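Local coordinates for protein extracellular ligand-binding receptor (Rhodopseudomonas palustris, PDB 3SG0) that probably acts as the solute-binding protein of a transport system, capturing aromatic acids such as benzoylformate (phenylglyoxylate), which occupies its pocket, at residues 119-124 / 138-143; 307-312 / 352-357. One frame throughout, in Å; residues are numbered along the deposited sequence. Where two conformers were deposited one is given.

Interaction 1. Residues 119-124 / 138-143; sequences MAAAAI and KVVPND. With 173 (benzoyl-formic acid), chain B.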
loop_
_atom_site.group_PDB
_atom_site.type_symbol
_atom_site.label_atom_id
_atom_site.label_comp_id
_atom_site.label_asym_id
_atom_site.label_seq_id
_atom_site.Cartn_x
_atom_site.Cartn_y
_atom_site.Cartn_z
HETATM N N MSE A 119 -6.265 -2.058 -0.426
HETATM C CA MSE A 119 -4.943 -2.242 0.172
HETATM C C MSE A 119 -3.816 -1.664 -0.688
HETATM O O MSE A 119 -2.636 -1.825 -0.362
HETATM C CB MSE A 119 -4.692 -3.719 0.501
HETATM C CG MSE A 119 -5.684 -4.270 1.516
HETATM SE SE MSE A 119 -5.351 -6.105 2.015
HETATM C CE MSE A 119 -5.916 -6.977 0.362
ATOM N N ALA A 120 -4.181 -0.976 -1.765
ATOM C CA ALA A 120 -3.216 -0.426 -2.704
ATOM C C ALA A 120 -2.917 1.043 -2.395
ATOM O O ALA A 120 -3.486 1.616 -1.459
ATOM C CB ALA A 120 -3.721 -0.620 -4.121
ATOM N N ALA A 121 -2.027 1.648 -3.179
ATOM C CA ALA A 121 -1.370 2.891 -2.759
ATOM C C ALA A 121 -1.732 4.170 -3.508
ATOM O O ALA A 121 -1.599 5.258 -2.944
ATOM C CB ALA A 121 0.151 2.711 -2.804
ATOM N N ALA A 122 -2.107 4.084 -4.781
ATOM C CA ALA A 122 -2.237 5.310 -5.583
ATOM C C ALA A 122 -3.355 6.233 -5.101
ATOM O O ALA A 122 -4.441 5.783 -4.757
ATOM C CB ALA A 122 -2.440 4.975 -7.040
ATOM N N ALA A 123 -3.085 7.535 -5.103
ATOM C CA ALA A 123 -4.053 8.514 -4.620
ATOM C C ALA A 123 -5.396 8.422 -5.334
ATOM O O ALA A 123 -6.441 8.627 -4.711
ATOM C CB ALA A 123 -3.488 9.918 -4.760
ATOM N N ILE A 124 -5.372 8.100 -6.627
ATOM C CA ILE A 124 -6.580 8.066 -7.444
ATOM C C ILE A 124 -7.615 7.062 -6.926
ATOM O O ILE A 124 -8.796 7.129 -7.279
ATOM C CB ILE A 124 -6.216 7.789 -8.926
ATOM C CG1 ILE A 124 -7.405 8.026 -9.853
ATOM C CG2 ILE A 124 -5.685 6.383 -9.111
ATOM C CD1 ILE A 124 -7.025 8.002 -11.316
ATOM N N LYS A 138 -8.930 3.676 2.563
ATOM C CA LYS A 138 -7.590 3.348 2.102
ATOM C C LYS A 138 -6.551 3.594 3.183
ATOM O O LYS A 138 -6.194 4.740 3.456
ATOM C CB LYS A 138 -7.290 4.210 0.873
ATOM C CG LYS A 138 -5.925 4.026 0.256
ATOM C CD LYS A 138 -5.818 4.837 -1.032
ATOM C CE LYS A 138 -4.466 4.715 -1.686
ATOM N NZ LYS A 138 -3.418 5.398 -0.886
ATOM N N VAL A 139 -6.043 2.523 3.782
ATOM C CA VAL A 139 -5.073 2.676 4.864
ATOM C C VAL A 139 -3.645 2.984 4.428
ATOM O O VAL A 139 -2.888 3.540 5.226
ATOM C CB VAL A 139 -5.059 1.471 5.828
ATOM C CG1 VAL A 139 -6.403 1.336 6.527
ATOM C CG2 VAL A 139 -4.623 0.184 5.128
ATOM N N VAL A 140 -3.237 2.636 3.209
ATOM C CA VAL A 140 -1.875 2.969 2.783
ATOM C C VAL A 140 -1.856 4.454 2.455
ATOM O O VAL A 140 -2.739 4.927 1.755
ATOM C CB VAL A 140 -1.460 2.156 1.544
ATOM C CG1 VAL A 140 -0.100 2.617 1.039
ATOM C CG2 VAL A 140 -1.432 0.672 1.870
ATOM N N PRO A 141 -0.868 5.216 2.961
ATOM C CA PRO A 141 -0.870 6.644 2.610
ATOM C C PRO A 141 -0.807 6.890 1.108
ATOM O O PRO A 141 -0.086 6.212 0.378
ATOM C CB PRO A 141 0.389 7.169 3.308
ATOM C CG PRO A 141 0.550 6.249 4.490
ATOM C CD PRO A 141 0.203 4.897 3.924
ATOM N N ASN A 142 -1.576 7.876 0.657
ATOM C CA ASN A 142 -1.575 8.249 -0.749
ATOM C C ASN A 142 -0.162 8.529 -1.253
ATOM O O ASN A 142 0.626 9.233 -0.606
ATOM C CB ASN A 142 -2.440 9.487 -0.967
ATOM C CG ASN A 142 -3.929 9.200 -0.879
ATOM O OD1 ASN A 142 -4.370 8.053 -0.885
ATOM N ND2 ASN A 142 -4.714 10.268 -0.810
ATOM N N ASP A 143 0.139 8.008 -2.440
ATOM C CA ASP A 143 1.474 8.130 -3.006
ATOM C C ASP A 143 1.912 9.564 -3.218
ATOM O O ASP A 143 3.111 9.832 -3.203
ATOM C CB ASP A 143 1.585 7.364 -4.325
ATOM C CG ASP A 143 1.652 5.872 -4.120
ATOM O OD1 ASP A 143 2.375 5.442 -3.185
ATOM O OD2 ASP A 143 0.982 5.142 -4.877
HETATM O O1B 173 B . -0.589 0.241 -5.353
HETATM C C1 173 B . 0.148 -0.521 -5.921
HETATM O O1A 173 B . -0.015 -0.891 -7.251
HETATM C C2 173 B . 1.445 -0.941 -5.284
HETATM O O2 173 B . 2.296 -1.471 -5.934
HETATM C C1G 173 B . 1.584 -0.724 -3.809
HETATM C C2D 173 B . 0.427 -1.105 -2.891
HETATM C C2E 173 B . 0.539 -0.869 -1.399
HETATM C C3 173 B . 1.811 -0.234 -0.840
HETATM C C1E 173 B . 2.961 0.145 -1.792
HETATM C C1D 173 B . 2.863 -0.101 -3.284
HETATM O O HOH W 1 -4.539 1.087 1.140
#

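Interaction 2. Residues 307-312 / 352-357; sequences FGVHLW and LNNGLS. With 173 (benzoyl-formic acid), chain B.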
loop_
_atom_site.group_PDB
_atom_site.type_symbol
_atom_site.label_atom_id
_atom_site.label_comp_id
_atom_site.label_asym_id
_atom_site.label_seq_id
_atom_site.Cartn_x
_atom_site.Cartn_y
_atom_site.Cartn_z
ATOM N N PHE A 307 3.264 -5.714 4.055
ATOM C CA PHE A 307 2.059 -5.779 3.240
ATOM C C PHE A 307 0.890 -6.440 3.951
ATOM O O PHE A 307 -0.257 -6.091 3.697
ATOM C CB PHE A 307 2.368 -6.328 1.848
ATOM C CG PHE A 307 3.291 -5.428 1.108
ATOM C CD1 PHE A 307 4.648 -5.706 1.005
ATOM C CD2 PHE A 307 2.823 -4.219 0.623
ATOM C CE1 PHE A 307 5.505 -4.806 0.382
ATOM C CE2 PHE A 307 3.679 -3.320 0.006
ATOM C CZ PHE A 307 5.017 -3.610 -0.110
ATOM N N GLY A 308 1.173 -7.351 4.879
ATOM C CA GLY A 308 0.113 -7.935 5.679
ATOM C C GLY A 308 -0.583 -6.901 6.555
ATOM O O GLY A 308 -1.776 -7.014 6.867
ATOM N N VAL A 309 0.164 -5.880 6.962
ATOM C CA VAL A 309 -0.394 -4.861 7.843
ATOM C C VAL A 309 -1.428 -4.001 7.126
ATOM O O VAL A 309 -2.249 -3.361 7.772
ATOM C CB VAL A 309 0.706 -4.017 8.543
ATOM C CG1 VAL A 309 0.958 -2.695 7.816
ATOM C CG2 VAL A 309 0.313 -3.760 9.991
ATOM N N HIS A 310 -1.417 -3.997 5.800
ATOM C CA HIS A 310 -2.440 -3.249 5.069
ATOM C C HIS A 310 -3.793 -3.921 5.233
ATOM O O HIS A 310 -4.826 -3.244 5.271
ATOM C CB HIS A 310 -2.005 -3.055 3.616
ATOM C CG HIS A 310 -0.724 -2.305 3.543
ATOM N ND1 HIS A 310 0.215 -2.398 2.533
ATOM C CD2 HIS A 310 -0.218 -1.450 4.457
ATOM C CE1 HIS A 310 1.242 -1.614 2.834
ATOM N NE2 HIS A 310 0.996 -1.025 3.990
ATOM N N LEU A 311 -3.798 -5.243 5.369
ATOM C CA LEU A 311 -5.026 -5.953 5.714
ATOM C C LEU A 311 -5.366 -5.706 7.187
ATOM O O LEU A 311 -6.500 -5.368 7.534
ATOM C CB LEU A 311 -4.884 -7.447 5.424
ATOM C CG LEU A 311 -6.072 -8.318 5.839
ATOM C CD1 LEU A 311 -7.391 -7.798 5.287
ATOM C CD2 LEU A 311 -5.825 -9.753 5.405
ATOM N N TRP A 312 -4.371 -5.852 8.056
ATOM C CA TRP A 312 -4.580 -5.667 9.487
ATOM C C TRP A 312 -5.179 -4.290 9.813
ATOM O O TRP A 312 -6.191 -4.195 10.517
ATOM C CB TRP A 312 -3.259 -5.861 10.228
ATOM C CG TRP A 312 -3.372 -5.763 11.714
ATOM C CD1 TRP A 312 -3.161 -4.658 12.474
ATOM C CD2 TRP A 312 -3.729 -6.813 12.618
ATOM N NE1 TRP A 312 -3.361 -4.949 13.801
ATOM C CE2 TRP A 312 -3.705 -6.270 13.918
ATOM C CE3 TRP A 312 -4.051 -8.164 12.457
ATOM C CZ2 TRP A 312 -4.005 -7.026 15.052
ATOM C CZ3 TRP A 312 -4.345 -8.912 13.587
ATOM C CH2 TRP A 312 -4.320 -8.341 14.863
ATOM N N LEU A 352 -2.372 4.068 13.258
ATOM C CA LEU A 352 -2.302 2.805 12.532
ATOM C C LEU A 352 -0.839 2.517 12.233
ATOM O O LEU A 352 0.011 3.393 12.356
ATOM C CB LEU A 352 -3.077 2.920 11.212
ATOM C CG LEU A 352 -4.593 3.107 11.324
ATOM C CD1 LEU A 352 -5.203 3.328 9.960
ATOM C CD2 LEU A 352 -5.247 1.907 12.019
ATOM N N ASN A 353 -0.538 1.297 11.809
ATOM C CA ASN A 353 0.809 0.994 11.343
ATOM C C ASN A 353 1.213 1.841 10.150
ATOM O O ASN A 353 2.394 2.113 9.924
ATOM C CB ASN A 353 0.917 -0.481 11.015
ATOM C CG ASN A 353 0.928 -1.321 12.254
ATOM O OD1 ASN A 353 1.978 -1.487 12.877
ATOM N ND2 ASN A 353 -0.235 -1.820 12.661
ATOM N N ASN A 354 0.208 2.273 9.391
ATOM C CA ASN A 354 0.411 3.101 8.218
ATOM C C ASN A 354 0.567 4.587 8.523
ATOM O O ASN A 354 0.922 5.352 7.625
ATOM C CB ASN A 354 -0.740 2.876 7.225
ATOM C CG ASN A 354 -0.475 1.719 6.287
ATOM O OD1 ASN A 354 0.262 1.869 5.315
ATOM N ND2 ASN A 354 -1.076 0.566 6.556
ATOM N N GLY A 355 0.298 5.004 9.757
ATOM C CA GLY A 355 0.410 6.409 10.116
ATOM C C GLY A 355 -0.729 6.863 10.999
ATOM O O GLY A 355 -1.561 6.060 11.426
ATOM N N LEU A 356 -0.750 8.162 11.284
ATOM C CA LEU A 356 -1.814 8.759 12.082
ATOM C C LEU A 356 -2.967 9.151 11.175
ATOM O O LEU A 356 -2.837 10.044 10.330
ATOM C CB LEU A 356 -1.305 9.975 12.858
ATOM C CG LEU A 356 -2.351 10.651 13.752
ATOM C CD1 LEU A 356 -2.799 9.721 14.868
ATOM C CD2 LEU A 356 -1.799 11.944 14.332
ATOM N N SER A 357 -4.092 8.474 11.364
ATOM C CA SER A 357 -5.214 8.551 10.447
ATOM C C SER A 357 -6.366 9.396 10.982
ATOM O O SER A 357 -6.850 9.176 12.096
ATOM C CB SER A 357 -5.692 7.129 10.193
ATOM O OG SER A 357 -6.877 7.114 9.416
HETATM O O1B 173 B . -0.589 0.241 -5.353
HETATM C C1 173 B . 0.148 -0.521 -5.921
HETATM O O1A 173 B . -0.015 -0.891 -7.251
HETATM C C2 173 B . 1.445 -0.941 -5.284
HETATM O O2 173 B . 2.296 -1.471 -5.934
HETATM C C1G 173 B . 1.584 -0.724 -3.809
HETATM C C2D 173 B . 0.427 -1.105 -2.891
HETATM C C2E 173 B . 0.539 -0.869 -1.399
HETATM C C3 173 B . 1.811 -0.234 -0.840
HETATM C C1E 173 B . 2.961 0.145 -1.792
HETATM C C1D 173 B . 2.863 -0.101 -3.284
#

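Interaction 1. Residues 119-124 / 138-143
Lys138 drives its ammonium group into a buried ring of three carbonyl oxygens: NZ donates to Ala121 O, Val140 O and Asn142 OD1, each 2.8 Å away. The side chain runs extended past Ala120 O and bends at its last torsion (chi4 -70°), which turns NZ into that ring. The three acceptors are not met alike. Asn142 OD1 offers a lone pair in its amide plane, whereas NZ stands well above the plane of the Ala121 carbonyl, 61° out of it. From the opposite face of that carbonyl comes the backbone N of Asp143, a longer bond to Ala121 O of 3.3 Å. Two donors thus fix one oxygen. Asp143 OD2 lies 3.2 Å from Ala121 O, two acceptors with no bond between them, while Tyr175 and His247 hold OD1.

The loop so anchored serves the ligand: Ala121 N gives a hydrogen bond of 3.0 Å to O1B of benzoylformate, and the ligand is also hydrogen-bonded to Thr99 and Arg198. At the far end of the ligand's ring from its acid group, Val140 CG1, anti to the backbone N (chi1 174°), touches C3 at 3.9 Å and also packs on Ala121 CB. A water joins Ala120 O to Val140 N.

Both segments leave the C-terminal ends of neighbouring parallel strands, 116-118 and 136-138, where binding proteins of this family carry their ligand loops. Helix 99-111 packs against Ala120, helix 170-186 against Ala121 and Asp143, and helix 306-328 against Met119 and Val140, while Asp143 begins helix 143-156.

Interaction 2. Residues 307-312 / 352-357
Asn353 ND2, lying 3.3 Å from Val309 CG2, is gripped by two acceptors beyond the contact, Asp313 OD1 and, weakly, Val287 O. Asp313 uses its second oxygen, OD2, to accept from Asn354 ND2, and a single carboxylate thereby orients two consecutive amides. Fixed in this way, Asn354 brings its amide to the edge of the His310 imidazole: ND2 sits near the ring plane, 3.0 Å from CD2, and OD1 is 3.3 Å from NE2. The two side chains cross at about a right angle, although the amide and ring planes differ by only 35°.

The asparagines occupy the two-residue loop of a small beta hairpin, strands 350-352 and 355-357, closed by a type I turn; its end pair is joined both ways, from Leu352 N to Gly355 O at 2.8 Å and from Gly355 N to Leu352 O. This tip abuts helix 306-328 near its N-terminal end.

Val309 fits against the turn with its methyls well away from a staggered position (chi1 97°), consistent with some strain where CG2 is pressed against Asn353, 3.5 Å from its CB. Trp312 CD1 approaches Asn353 ND2 more loosely, at 4.1 Å. About one helical turn before His310, Phe307 faces the pocket, where the ligand carbon C3 lies in the plane of its ring, at the edge, 3.7 Å from CE2. His310 CE1 also borders C3.

In the fold
From the N terminus, interaction 1 comes first: it closes the 13-residue excursion between 119-124 and 138-143, bringing together the exits of two adjacent strands of the six-stranded sheet. Interaction 2 follows much later, joining the start of helix 306-328 to the hairpin turn after the rest of that helix, helix 334-344 and strand 350-352 have passed. The two loops are in series, neither nested nor crossed. The centres of interactions 1 and 2 are nevertheless about 11 Å apart, and the two touch: His310 and Asn354 pack on residues 139-141. Hairpin tip, helix and ligand-binding loops thus pack on one another, and both contacts reach the bound benzoylformate, interaction 2 through its helix segment.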